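Local coordinates for DNA translocase coupling protein (Clostridium perfringens, PDB 6O1X) that probably binds DNA and ATP and acts as an ATP-driven translocase that couples plasmid DNA to transfer during conjugation, at residues E17-V22 and P61-S66; T28-S33 and T46-I51; D164-V169 and I233-E238; E184-E189 and R250-R255. All coordinates share one frame; numbering follows the deposited sequence.

Contact 1. Residues E17-V22 and P61-S66; sequences EQLNFV and PQLQTS
L19 reaches across to the helix of P61-S66 with both of its methyl groups. CD2 presses on the aliphatic part of Q62, with L19 CD2 and Q62 CG 3.4 Å apart. CD1 reaches L63 and S66. L19 CD1 is 4.0 Å from L63 CD2 and 3.7 Å from S66 OG. The leucine therefore sits over three positions of the helix, 62, 63 and 66, which lie together on one side of it. Q62 CG is anti to the backbone N (chi1 -170°), which brings the methylene to L19; beyond it the chain bends at chi2 (47°). F21 adds a looser apolar touch. Its CZ lies 4.4 Å from L63 CD1, so L63 uses one methyl for L19 and the other for F21.

The backbone positions these groups. N20, with positive phi, closes the end of helix 7-18 in a Schellman motif. The chain then turns again at F21 in an inverse gamma turn. L19 and F21 both face helix 60-67 as a result. F21 is buried by further partners. Its ring meets Y59 at an angle and W56 edge-to-face, and it also rests on P29 and I51. L63 touches W56 of helix 53-58 too.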
loop_
_atom_site.group_PDB
_atom_site.type_symbol
_atom_site.label_atom_id
_atom_site.label_comp_id
_atom_site.label_asym_id
_atom_site.label_seq_id
_atom_site.Cartn_x
_atom_site.Cartn_y
_atom_site.Cartn_z
ATOM N N GLU A 17 -37.458 -10.220 -11.881
ATOM C CA GLU A 17 -38.732 -10.812 -12.308
ATOM C C GLU A 17 -38.570 -12.299 -12.569
ATOM O O GLU A 17 -39.454 -13.091 -12.211
ATOM C CB GLU A 17 -39.294 -10.106 -13.539
ATOM C CG GLU A 17 -40.380 -9.093 -13.194
ATOM C CD GLU A 17 -40.540 -7.870 -14.087
ATOM O OE1 GLU A 17 -41.087 -6.854 -13.594
ATOM O OE2 GLU A 17 -40.125 -7.922 -15.270
ATOM N N GLN A 18 -37.418 -12.678 -13.159
ATOM C CA GLN A 18 -37.018 -14.056 -13.454
ATOM C C GLN A 18 -36.873 -14.866 -12.152
ATOM O O GLN A 18 -37.111 -16.077 -12.139
ATOM C CB GLN A 18 -35.682 -14.059 -14.198
ATOM C CG GLN A 18 -35.781 -13.690 -15.668
ATOM C CD GLN A 18 -34.405 -13.576 -16.299
ATOM O OE1 GLN A 18 -33.401 -13.316 -15.629
ATOM N NE2 GLN A 18 -34.330 -13.745 -17.616
ATOM N N LEU A 19 -36.474 -14.182 -11.064
ATOM C CA LEU A 19 -36.294 -14.800 -9.746
ATOM C C LEU A 19 -37.570 -14.755 -8.917
ATOM O O LEU A 19 -37.604 -15.393 -7.855
ATOM C CB LEU A 19 -35.152 -14.116 -8.954
ATOM C CG LEU A 19 -33.777 -14.161 -9.575
ATOM C CD1 LEU A 19 -32.830 -13.234 -8.886
ATOM C CD2 LEU A 19 -33.251 -15.531 -9.630
ATOM N N ASN A 20 -38.613 -13.978 -9.394
ATOM C CA ASN A 20 -39.886 -13.693 -8.702
ATOM C C ASN A 20 -39.497 -12.992 -7.371
ATOM O O ASN A 20 -40.144 -13.156 -6.335
ATOM C CB ASN A 20 -40.738 -14.987 -8.496
ATOM C CG ASN A 20 -42.092 -14.799 -7.817
ATOM O OD1 ASN A 20 -42.895 -13.938 -8.185
ATOM N ND2 ASN A 20 -42.374 -15.605 -6.791
ATOM N N PHE A 21 -38.379 -12.257 -7.407
ATOM C CA PHE A 21 -37.828 -11.572 -6.242
ATOM C C PHE A 21 -38.628 -10.290 -5.952
ATOM O O PHE A 21 -38.239 -9.197 -6.343
ATOM C CB PHE A 21 -36.334 -11.320 -6.455
ATOM C CG PHE A 21 -35.559 -10.982 -5.212
ATOM C CD1 PHE A 21 -35.352 -11.935 -4.223
ATOM C CD2 PHE A 21 -34.963 -9.738 -5.065
ATOM C CE1 PHE A 21 -34.601 -11.628 -3.085
ATOM C CE2 PHE A 21 -34.212 -9.434 -3.931
ATOM C CZ PHE A 21 -34.035 -10.381 -2.952
ATOM N N VAL A 22 -39.775 -10.460 -5.284
ATOM C CA VAL A 22 -40.717 -9.378 -4.975
ATOM C C VAL A 22 -41.030 -9.255 -3.480
ATOM O O VAL A 22 -41.064 -10.263 -2.769
ATOM C CB VAL A 22 -42.033 -9.459 -5.820
ATOM C CG1 VAL A 22 -41.766 -9.193 -7.299
ATOM C CG2 VAL A 22 -42.734 -10.785 -5.641
ATOM N N PRO A 61 -25.602 -15.546 -3.615
ATOM C CA PRO A 61 -25.076 -16.350 -4.738
ATOM C C PRO A 61 -25.790 -16.134 -6.072
ATOM O O PRO A 61 -25.127 -15.857 -7.092
ATOM C CB PRO A 61 -25.206 -17.790 -4.227
ATOM C CG PRO A 61 -25.077 -17.677 -2.783
ATOM C CD PRO A 61 -25.827 -16.411 -2.431
ATOM N N GLN A 62 -27.139 -16.193 -6.039
ATOM C CA GLN A 62 -27.993 -15.992 -7.198
ATOM C C GLN A 62 -27.903 -14.573 -7.753
ATOM O O GLN A 62 -27.652 -14.423 -8.947
ATOM C CB GLN A 62 -29.446 -16.400 -6.875
ATOM C CG GLN A 62 -30.374 -16.458 -8.074
ATOM C CD GLN A 62 -29.793 -17.198 -9.260
ATOM O OE1 GLN A 62 -29.458 -16.602 -10.297
ATOM N NE2 GLN A 62 -29.656 -18.506 -9.127
ATOM N N LEU A 63 -28.056 -13.533 -6.890
ATOM C CA LEU A 63 -27.990 -12.121 -7.281
ATOM C C LEU A 63 -26.693 -11.754 -7.996
ATOM O O LEU A 63 -26.740 -10.959 -8.931
ATOM C CB LEU A 63 -28.269 -11.176 -6.100
ATOM C CG LEU A 63 -29.734 -11.095 -5.627
ATOM C CD1 LEU A 63 -29.871 -10.187 -4.447
ATOM C CD2 LEU A 63 -30.666 -10.611 -6.719
ATOM N N GLN A 64 -25.554 -12.388 -7.616
ATOM C CA GLN A 64 -24.238 -12.168 -8.244
ATOM C C GLN A 64 -24.230 -12.545 -9.724
ATOM O O GLN A 64 -23.698 -11.788 -10.527
ATOM C CB GLN A 64 -23.120 -12.943 -7.520
ATOM C CG GLN A 64 -22.773 -12.399 -6.132
ATOM C CD GLN A 64 -21.499 -12.977 -5.596
ATOM O OE1 GLN A 64 -20.644 -12.262 -5.055
ATOM N NE2 GLN A 64 -21.338 -14.292 -5.731
ATOM N N THR A 65 -24.821 -13.709 -10.067
ATOM C CA THR A 65 -24.947 -14.284 -11.409
ATOM C C THR A 65 -26.025 -13.555 -12.216
ATOM O O THR A 65 -25.819 -13.275 -13.398
ATOM C CB THR A 65 -25.261 -15.770 -11.276
ATOM O OG1 THR A 65 -24.311 -16.341 -10.378
ATOM C CG2 THR A 65 -25.232 -16.495 -12.600
ATOM N N SER A 66 -27.177 -13.264 -11.582
ATOM C CA SER A 66 -28.276 -12.531 -12.211
ATOM C C SER A 66 -27.836 -11.112 -12.603
ATOM O O SER A 66 -27.976 -10.732 -13.766
ATOM C CB SER A 66 -29.501 -12.495 -11.300
ATOM O OG SER A 66 -30.511 -13.387 -11.753
#

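Contact 2. Residues T28-S33 and T46-I51; sequences TPILKS and TFESMI
The F47 ring meets L31 of strand 30-33 and P29 just before it. L31 CD1 lies over one face of the ring, 4.0 Å from F47 CE1. P29 CB approaches obliquely, 3.8 Å from F47 CD1. F16 of helix 7-18 meets this ring edge-to-face, and W56 also meets it with the planes inclined. P29 continues the apolar row, with its CG 3.9 Å from I51 CD1 and its CB packed on S49 CB.

I30 and E48 project from the opposite face of the hairpin. Their side chains lie alongside one another and point the same way. K32 comes over to join them. Its extended chain lays CE by the E48 carboxylate, and K32 NZ forms a salt bridge with E48 OE2 at 3.4 Å. E48 OE1 has a long, weak ion pair with R81 as well.

The backbones are joined by a nearly straight bond from I30 N to E48 O (2.9 Å, 176° at the hydrogen) and by the return bond from E48 N to I30 O. T46 O accepts from K32 N at 2.9 Å and more weakly from S33 N. T46 N donates to S33 O. A water donates to both T28 O and E48 O where the strands part. Another water sits by T46 OG1, 2.7 Å away.

K32 and S33 both stand opposite T46, which is a classic beta bulge. It interrupts the register of the antiparallel hairpin 30-35/42-48, at one edge of the four-stranded N-terminal sheet.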
loop_
_atom_site.group_PDB
_atom_site.type_symbol
_atom_site.label_atom_id
_atom_site.label_comp_id
_atom_site.label_asym_id
_atom_site.label_seq_id
_atom_site.Cartn_x
_atom_site.Cartn_y
_atom_site.Cartn_z
ATOM N N THR A 28 -40.848 -5.810 -7.366
ATOM C CA THR A 28 -39.430 -6.104 -7.497
ATOM C C THR A 28 -38.678 -4.863 -6.940
ATOM O O THR A 28 -39.255 -3.763 -6.902
ATOM C CB THR A 28 -39.052 -6.318 -8.988
ATOM O OG1 THR A 28 -39.539 -5.235 -9.798
ATOM C CG2 THR A 28 -39.507 -7.657 -9.535
ATOM N N PRO A 29 -37.405 -4.986 -6.512
ATOM C CA PRO A 29 -36.702 -3.807 -5.998
ATOM C C PRO A 29 -36.549 -2.705 -7.054
ATOM O O PRO A 29 -36.289 -3.000 -8.215
ATOM C CB PRO A 29 -35.349 -4.375 -5.556
ATOM C CG PRO A 29 -35.571 -5.814 -5.391
ATOM C CD PRO A 29 -36.552 -6.185 -6.429
ATOM N N ILE A 30 -36.751 -1.440 -6.652
ATOM C CA ILE A 30 -36.609 -0.298 -7.552
ATOM C C ILE A 30 -35.184 0.291 -7.381
ATOM O O ILE A 30 -34.764 0.571 -6.261
ATOM C CB ILE A 30 -37.786 0.749 -7.459
ATOM C CG1 ILE A 30 -37.665 1.702 -6.257
ATOM C CG2 ILE A 30 -39.178 0.094 -7.479
ATOM C CD1 ILE A 30 -37.139 3.113 -6.634
ATOM N N LEU A 31 -34.425 0.405 -8.472
ATOM C CA LEU A 31 -33.064 0.929 -8.416
ATOM C C LEU A 31 -33.083 2.454 -8.157
ATOM O O LEU A 31 -33.681 3.209 -8.931
ATOM C CB LEU A 31 -32.314 0.552 -9.710
ATOM C CG LEU A 31 -30.908 1.105 -9.915
ATOM C CD1 LEU A 31 -29.968 0.673 -8.796
ATOM C CD2 LEU A 31 -30.362 0.639 -11.222
ATOM N N LYS A 32 -32.463 2.888 -7.041
ATOM C CA LYS A 32 -32.457 4.296 -6.610
ATOM C C LYS A 32 -31.190 5.064 -6.948
ATOM O O LYS A 32 -31.261 6.219 -7.366
ATOM C CB LYS A 32 -32.754 4.414 -5.102
ATOM C CG LYS A 32 -34.227 4.414 -4.777
ATOM C CD LYS A 32 -34.472 4.843 -3.352
ATOM C CE LYS A 32 -35.898 5.295 -3.174
ATOM N NZ LYS A 32 -36.140 5.848 -1.815
ATOM N N SER A 33 -30.039 4.438 -6.748
ATOM C CA SER A 33 -28.753 5.063 -6.982
ATOM C C SER A 33 -27.719 4.026 -7.420
ATOM O O SER A 33 -27.892 2.837 -7.168
ATOM C CB SER A 33 -28.298 5.774 -5.713
ATOM O OG SER A 33 -27.084 6.465 -5.930
ATOM N N THR A 46 -27.978 1.177 -4.478
ATOM C CA THR A 46 -29.119 1.472 -3.610
ATOM C C THR A 46 -30.426 1.009 -4.271
ATOM O O THR A 46 -30.675 1.318 -5.437
ATOM C CB THR A 46 -29.092 2.976 -3.267
ATOM O OG1 THR A 46 -27.877 3.289 -2.561
ATOM C CG2 THR A 46 -30.274 3.424 -2.461
ATOM N N PHE A 47 -31.257 0.273 -3.503
ATOM C CA PHE A 47 -32.547 -0.283 -3.910
ATOM C C PHE A 47 -33.610 -0.003 -2.883
ATOM O O PHE A 47 -33.319 -0.012 -1.691
ATOM C CB PHE A 47 -32.468 -1.814 -4.058
ATOM C CG PHE A 47 -31.672 -2.345 -5.219
ATOM C CD1 PHE A 47 -32.222 -2.392 -6.494
ATOM C CD2 PHE A 47 -30.401 -2.876 -5.027
ATOM C CE1 PHE A 47 -31.481 -2.878 -7.573
ATOM C CE2 PHE A 47 -29.678 -3.406 -6.102
ATOM C CZ PHE A 47 -30.213 -3.379 -7.372
ATOM N N GLU A 48 -34.853 0.185 -3.337
ATOM C CA GLU A 48 -36.022 0.332 -2.468
ATOM C C GLU A 48 -36.921 -0.878 -2.728
ATOM O O GLU A 48 -37.429 -1.042 -3.842
ATOM C CB GLU A 48 -36.787 1.661 -2.682
ATOM C CG GLU A 48 -37.899 1.877 -1.654
ATOM C CD GLU A 48 -39.028 2.848 -1.968
ATOM O OE1 GLU A 48 -40.168 2.587 -1.517
ATOM O OE2 GLU A 48 -38.780 3.869 -2.649
ATOM N N SER A 49 -37.043 -1.754 -1.720
ATOM C CA SER A 49 -37.867 -2.963 -1.758
ATOM C C SER A 49 -38.494 -3.263 -0.390
ATOM O O SER A 49 -38.006 -2.787 0.644
ATOM C CB SER A 49 -37.047 -4.163 -2.228
ATOM O OG SER A 49 -36.128 -4.584 -1.234
ATOM N N MET A 50 -39.549 -4.095 -0.393
ATOM C CA MET A 50 -40.255 -4.535 0.818
ATOM C C MET A 50 -39.747 -5.909 1.265
ATOM O O MET A 50 -40.437 -6.639 1.995
ATOM C CB MET A 50 -41.758 -4.560 0.568
ATOM C CG MET A 50 -42.260 -3.256 0.075
ATOM S SD MET A 50 -43.861 -2.913 0.765
ATOM C CE MET A 50 -44.156 -1.251 0.079
ATOM N N ILE A 51 -38.522 -6.235 0.828
ATOM C CA ILE A 51 -37.857 -7.494 1.090
ATOM C C ILE A 51 -36.879 -7.335 2.266
ATOM O O ILE A 51 -35.972 -6.499 2.197
ATOM C CB ILE A 51 -37.152 -8.036 -0.202
ATOM C CG1 ILE A 51 -38.097 -8.021 -1.436
ATOM C CG2 ILE A 51 -36.556 -9.441 0.035
ATOM C CD1 ILE A 51 -37.396 -8.115 -2.835
HETATM O O HOH W 1 -39.882 -1.929 -4.551
HETATM O O HOH W 2 -25.758 3.947 -4.089
#

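Contact 3. Residues D164-V169 and I233-E238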
loop_
_atom_site.group_PDB
_atom_site.type_symbol
_atom_site.label_atom_id
_atom_site.label_comp_id
_atom_site.label_asym_id
_atom_site.label_seq_id
_atom_site.Cartn_x
_atom_site.Cartn_y
_atom_site.Cartn_z
ATOM N N ASP A 164 13.600 -2.354 12.658
ATOM C CA ASP A 164 12.612 -3.126 13.430
ATOM C C ASP A 164 13.051 -3.245 14.883
ATOM O O ASP A 164 13.956 -4.027 15.208
ATOM C CB ASP A 164 12.291 -4.512 12.828
ATOM C CG ASP A 164 11.329 -5.314 13.710
ATOM O OD1 ASP A 164 10.357 -4.707 14.247
ATOM O OD2 ASP A 164 11.543 -6.544 13.863
ATOM N N PHE A 165 12.419 -2.455 15.749
ATOM C CA PHE A 165 12.731 -2.425 17.183
ATOM C C PHE A 165 12.233 -3.654 17.937
ATOM O O PHE A 165 12.602 -3.831 19.092
ATOM C CB PHE A 165 12.241 -1.135 17.845
ATOM C CG PHE A 165 12.927 0.154 17.464
ATOM C CD1 PHE A 165 13.992 0.162 16.570
ATOM C CD2 PHE A 165 12.513 1.369 18.012
ATOM C CE1 PHE A 165 14.617 1.361 16.210
ATOM C CE2 PHE A 165 13.148 2.573 17.657
ATOM C CZ PHE A 165 14.184 2.558 16.742
ATOM N N LYS A 166 11.453 -4.534 17.280
ATOM C CA LYS A 166 10.971 -5.787 17.889
ATOM C C LYS A 166 12.049 -6.871 17.858
ATOM O O LYS A 166 11.762 -8.039 17.717
ATOM C CB LYS A 166 9.644 -6.250 17.261
ATOM C CG LYS A 166 8.518 -5.253 17.515
ATOM C CD LYS A 166 7.148 -5.807 17.157
ATOM C CE LYS A 166 6.056 -4.768 17.231
ATOM N NZ LYS A 166 6.210 -3.694 16.198
ATOM N N GLY A 167 13.292 -6.459 17.996
ATOM C CA GLY A 167 14.445 -7.344 17.970
ATOM C C GLY A 167 14.761 -7.954 16.619
ATOM O O GLY A 167 15.504 -8.939 16.553
ATOM N N GLY A 168 14.217 -7.374 15.549
ATOM C CA GLY A 168 14.461 -7.848 14.196
ATOM C C GLY A 168 13.825 -9.188 13.903
ATOM O O GLY A 168 14.458 -10.059 13.299
ATOM N N VAL A 169 12.576 -9.382 14.351
ATOM C CA VAL A 169 11.849 -10.624 14.070
ATOM C C VAL A 169 11.270 -10.593 12.650
ATOM O O VAL A 169 11.240 -11.616 11.956
ATOM C CB VAL A 169 10.789 -10.971 15.139
ATOM C CG1 VAL A 169 11.461 -11.509 16.400
ATOM C CG2 VAL A 169 9.881 -9.782 15.454
ATOM N N ILE A 233 11.425 0.822 7.116
ATOM C CA ILE A 233 10.999 1.083 8.485
ATOM C C ILE A 233 9.800 0.196 8.676
ATOM O O ILE A 233 8.766 0.427 8.052
ATOM C CB ILE A 233 10.667 2.579 8.708
ATOM C CG1 ILE A 233 11.918 3.443 8.387
ATOM C CG2 ILE A 233 10.133 2.824 10.163
ATOM C CD1 ILE A 233 11.667 4.892 8.131
ATOM N N ASP A 234 9.949 -0.856 9.479
ATOM C CA ASP A 234 8.889 -1.814 9.707
ATOM C C ASP A 234 7.671 -1.195 10.393
ATOM O O ASP A 234 6.539 -1.504 10.009
ATOM C CB ASP A 234 9.413 -3.041 10.487
ATOM C CG ASP A 234 8.372 -4.145 10.571
ATOM O OD1 ASP A 234 8.028 -4.721 9.502
ATOM O OD2 ASP A 234 7.867 -4.410 11.700
ATOM N N GLU A 235 7.887 -0.341 11.400
ATOM C CA GLU A 235 6.771 0.289 12.099
ATOM C C GLU A 235 7.059 1.727 12.438
ATOM O O GLU A 235 7.874 2.021 13.333
ATOM C CB GLU A 235 6.316 -0.532 13.346
ATOM C CG GLU A 235 5.159 0.116 14.121
ATOM C CD GLU A 235 3.925 0.536 13.335
ATOM O OE1 GLU A 235 3.285 -0.336 12.706
ATOM O OE2 GLU A 235 3.603 1.745 13.337
ATOM N N LEU A 236 6.357 2.627 11.745
ATOM C CA LEU A 236 6.512 4.067 11.915
ATOM C C LEU A 236 6.262 4.523 13.358
ATOM O O LEU A 236 6.980 5.426 13.830
ATOM C CB LEU A 236 5.605 4.845 10.937
ATOM C CG LEU A 236 5.833 6.369 10.848
ATOM C CD1 LEU A 236 7.329 6.730 10.638
ATOM C CD2 LEU A 236 4.868 7.032 9.849
ATOM N N ALA A 237 5.278 3.882 14.069
ATOM C CA ALA A 237 4.946 4.267 15.459
ATOM C C ALA A 237 6.129 4.086 16.449
ATOM O O ALA A 237 6.296 4.909 17.340
ATOM C CB ALA A 237 3.679 3.570 15.948
ATOM N N GLU A 238 7.012 3.120 16.194
ATOM C CA GLU A 238 8.208 2.879 16.998
ATOM C C GLU A 238 9.156 4.106 16.995
ATOM O O GLU A 238 9.959 4.243 17.915
ATOM C CB GLU A 238 8.998 1.674 16.453
ATOM C CG GLU A 238 8.276 0.348 16.419
ATOM C CD GLU A 238 9.071 -0.791 15.799
ATOM O OE1 GLU A 238 9.962 -0.525 14.955
ATOM O OE2 GLU A 238 8.795 -1.959 16.157
#
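Polar contacts, centred on E238, join the loop after strand 159-163 to the turn and helix start that follow the neighbouring parallel strand 229-233 of the large sheet. F165 N donates to E238 OE1 at 3.2 Å in a nearly straight bond (171°). K166 NZ bonds E238 OE2 at 3.1 Å in a salt bridge. Both nitrogens meet the carboxylate from out of its plane. The lysine chain bends at chi4 (66°) to deliver its amine. The F165 ring slides past E238, its plane nearly parallel to the carboxylate. F165 CE2 is 3.6 Å from the backbone E238 O.

Strand 229-233 runs into D234 and E235, consistent with the Walker B motif of P-loop ATPases. D234 OD1 makes a weak hydrogen bond to S143 of the predicted ATP site, and its side chain is about 6 Å from the bound ATP analogue at nearest atoms. The carboxylates crowd like charges: D164 OD1 is 3.6 Å from D234 OD2 and 3.7 Å from E238 OE2. The K166 amine probably offsets this. Weak bonds from K166 N and V169 N hold D164. E235 OE2 caps the following helix by accepting from A237 N at 2.8 Å, through its anti lone pair.

Contact 4. Residues E184-E189 and R250-R255; sequences EVDAAE and RAKLVR
E189 sets its CG anti to the backbone N (chi1 -157°) and extends its chain towards R255, which bends at chi2 and chi3 to bring its guanidinium round side-on. Two nitrogens then grip one oxygen. R255 NH2 is 2.7 Å from E189 OE2, and R255 NE is 3.0 Å from the same atom. OE2 lies in the guanidinium plane, at its edge. The two flat groups are steeply turned, with their planes 76° apart. NH2 uses the syn lone pair of OE2, while NE meets that oxygen from above the carboxylate. One face of the guanidinium lies over A251 O, a turn back in the same helix.

K252 lies between the helices and packs its chain on V185 and on the D186 carboxylate. V185 stands across it at about a right angle, with V185 CG2 3.6 Å from K252 CB and V185 CG1 beside the end of the chain. V185 CG2 also meets L253 CD2 at 3.8 Å. The D186 carboxylate crosses the far end of the lysine at a slant, with D186 OD1 3.2 Å from K252 CE. The salt bridge from K252 NZ to D186 OD2 is long and weak, at 3.5 Å. The amine also has a salt bridge to E248 in its own helix.

The axes of segments 185-189 and 250-255 come within 9.8 Å, with 30° between their directions. V185 begins helix 185-209 just after the N-cap residue E184. A188 of that helix packs on I182 of strand 179-182. Such side-by-side helices flanking a largely parallel sheet are typical of the alpha/beta P-loop NTPase fold of the FtsK/SpoIIIE family.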
loop_
_atom_site.group_PDB
_atom_site.type_symbol
_atom_site.label_atom_id
_atom_site.label_comp_id
_atom_site.label_asym_id
_atom_site.label_seq_id
_atom_site.Cartn_x
_atom_site.Cartn_y
_atom_site.Cartn_z
ATOM N N GLU A 184 17.610 -1.136 17.764
ATOM C CA GLU A 184 17.668 -0.249 18.922
ATOM C C GLU A 184 17.645 1.243 18.522
ATOM O O GLU A 184 18.091 1.612 17.431
ATOM C CB GLU A 184 18.918 -0.572 19.750
ATOM C CG GLU A 184 18.870 -1.899 20.497
ATOM C CD GLU A 184 17.827 -2.028 21.596
ATOM O OE1 GLU A 184 17.481 -1.004 22.238
ATOM O OE2 GLU A 184 17.361 -3.169 21.820
ATOM N N VAL A 185 17.135 2.095 19.410
ATOM C CA VAL A 185 17.022 3.544 19.175
ATOM C C VAL A 185 18.411 4.211 18.937
ATOM O O VAL A 185 18.523 5.074 18.066
ATOM C CB VAL A 185 16.169 4.258 20.271
ATOM C CG1 VAL A 185 16.834 4.219 21.642
ATOM C CG2 VAL A 185 15.854 5.686 19.881
ATOM N N ASP A 186 19.460 3.769 19.647
ATOM C CA ASP A 186 20.795 4.321 19.462
ATOM C C ASP A 186 21.309 4.085 18.033
ATOM O O ASP A 186 21.803 5.022 17.369
ATOM C CB ASP A 186 21.765 3.734 20.501
ATOM C CG ASP A 186 21.805 4.522 21.798
ATOM O OD1 ASP A 186 22.147 5.742 21.752
ATOM O OD2 ASP A 186 21.511 3.926 22.862
ATOM N N ALA A 187 21.171 2.830 17.561
ATOM C CA ALA A 187 21.588 2.413 16.227
ATOM C C ALA A 187 20.741 3.149 15.164
ATOM O O ALA A 187 21.280 3.535 14.136
ATOM C CB ALA A 187 21.458 0.908 16.088
ATOM N N ALA A 188 19.442 3.399 15.450
ATOM C CA ALA A 188 18.558 4.103 14.538
ATOM C C ALA A 188 18.975 5.570 14.433
ATOM O O ALA A 188 19.062 6.089 13.319
ATOM C CB ALA A 188 17.100 3.971 14.983
ATOM N N GLU A 189 19.292 6.211 15.577
ATOM C CA GLU A 189 19.766 7.592 15.623
ATOM C C GLU A 189 21.039 7.756 14.826
ATOM O O GLU A 189 21.109 8.646 13.991
ATOM C CB GLU A 189 19.971 8.079 17.071
ATOM C CG GLU A 189 19.923 9.591 17.184
ATOM C CD GLU A 189 20.716 10.172 18.328
ATOM O OE1 GLU A 189 21.965 10.141 18.273
ATOM O OE2 GLU A 189 20.082 10.681 19.277
ATOM N N ARG A 250 13.481 9.680 24.607
ATOM C CA ARG A 250 12.544 10.628 24.002
ATOM C C ARG A 250 13.320 11.638 23.137
ATOM O O ARG A 250 12.936 11.874 21.995
ATOM C CB ARG A 250 11.714 11.337 25.081
ATOM C CG ARG A 250 10.899 12.496 24.538
ATOM C CD ARG A 250 10.244 13.320 25.625
ATOM N NE ARG A 250 9.094 14.050 25.093
ATOM C CZ ARG A 250 9.180 15.230 24.489
ATOM N NH1 ARG A 250 10.359 15.835 24.363
ATOM N NH2 ARG A 250 8.094 15.815 24.007
ATOM N N ALA A 251 14.450 12.160 23.652
ATOM C CA ALA A 251 15.329 13.053 22.905
ATOM C C ALA A 251 15.894 12.343 21.645
ATOM O O ALA A 251 15.972 12.947 20.562
ATOM C CB ALA A 251 16.461 13.544 23.800
ATOM N N LYS A 252 16.203 11.042 21.758
ATOM C CA LYS A 252 16.690 10.275 20.597
ATOM C C LYS A 252 15.573 10.193 19.549
ATOM O O LYS A 252 15.836 10.394 18.362
ATOM C CB LYS A 252 17.163 8.859 21.001
ATOM C CG LYS A 252 18.395 8.821 21.888
ATOM C CD LYS A 252 19.054 7.449 21.889
ATOM C CE LYS A 252 19.618 7.082 23.241
ATOM N NZ LYS A 252 18.870 5.971 23.892
ATOM N N LEU A 253 14.320 9.977 19.999
ATOM C CA LEU A 253 13.188 9.875 19.090
ATOM C C LEU A 253 12.814 11.229 18.483
ATOM O O LEU A 253 12.441 11.270 17.306
ATOM C CB LEU A 253 11.992 9.149 19.742
ATOM C CG LEU A 253 12.234 7.638 20.041
ATOM C CD1 LEU A 253 11.110 7.043 20.867
ATOM C CD2 LEU A 253 12.366 6.808 18.769
ATOM N N VAL A 254 13.001 12.340 19.242
ATOM C CA VAL A 254 12.761 13.714 18.769
ATOM C C VAL A 254 13.649 13.975 17.514
ATOM O O VAL A 254 13.144 14.376 16.465
ATOM C CB VAL A 254 13.023 14.759 19.898
ATOM C CG1 VAL A 254 13.212 16.185 19.338
ATOM C CG2 VAL A 254 11.906 14.734 20.932
ATOM N N ARG A 255 14.959 13.714 17.663
ATOM C CA ARG A 255 16.013 13.812 16.671
ATOM C C ARG A 255 15.735 12.868 15.456
ATOM O O ARG A 255 15.862 13.325 14.316
ATOM C CB ARG A 255 17.345 13.454 17.340
ATOM C CG ARG A 255 18.346 14.563 17.336
ATOM C CD ARG A 255 19.024 14.832 18.671
ATOM N NE ARG A 255 19.428 13.637 19.405
ATOM C CZ ARG A 255 19.655 13.615 20.717
ATOM N NH1 ARG A 255 19.573 14.730 21.435
ATOM N NH2 ARG A 255 19.981 12.483 21.319
#

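How the contacts relate
Contacts 1 and 2 belong to the N-terminal part with the four-stranded antiparallel sheet. Contacts 3 and 4 belong to the ATPase part with the ten-stranded mixed sheet. The two pairs lie on opposite sides of the chain's centre, with contact centres 49 to 60 Å apart. Within each pair the centres are 13 Å apart and the contacts touch. Contact 2 is nested inside the chain loop closed by contact 1, and the two share packing through F21. Contacts 3 and 4 alternate along the chain, and F165 packs on V185 and A188. Contact 3 thus links the nucleotide end of the sheet to the helix pair of contact 4.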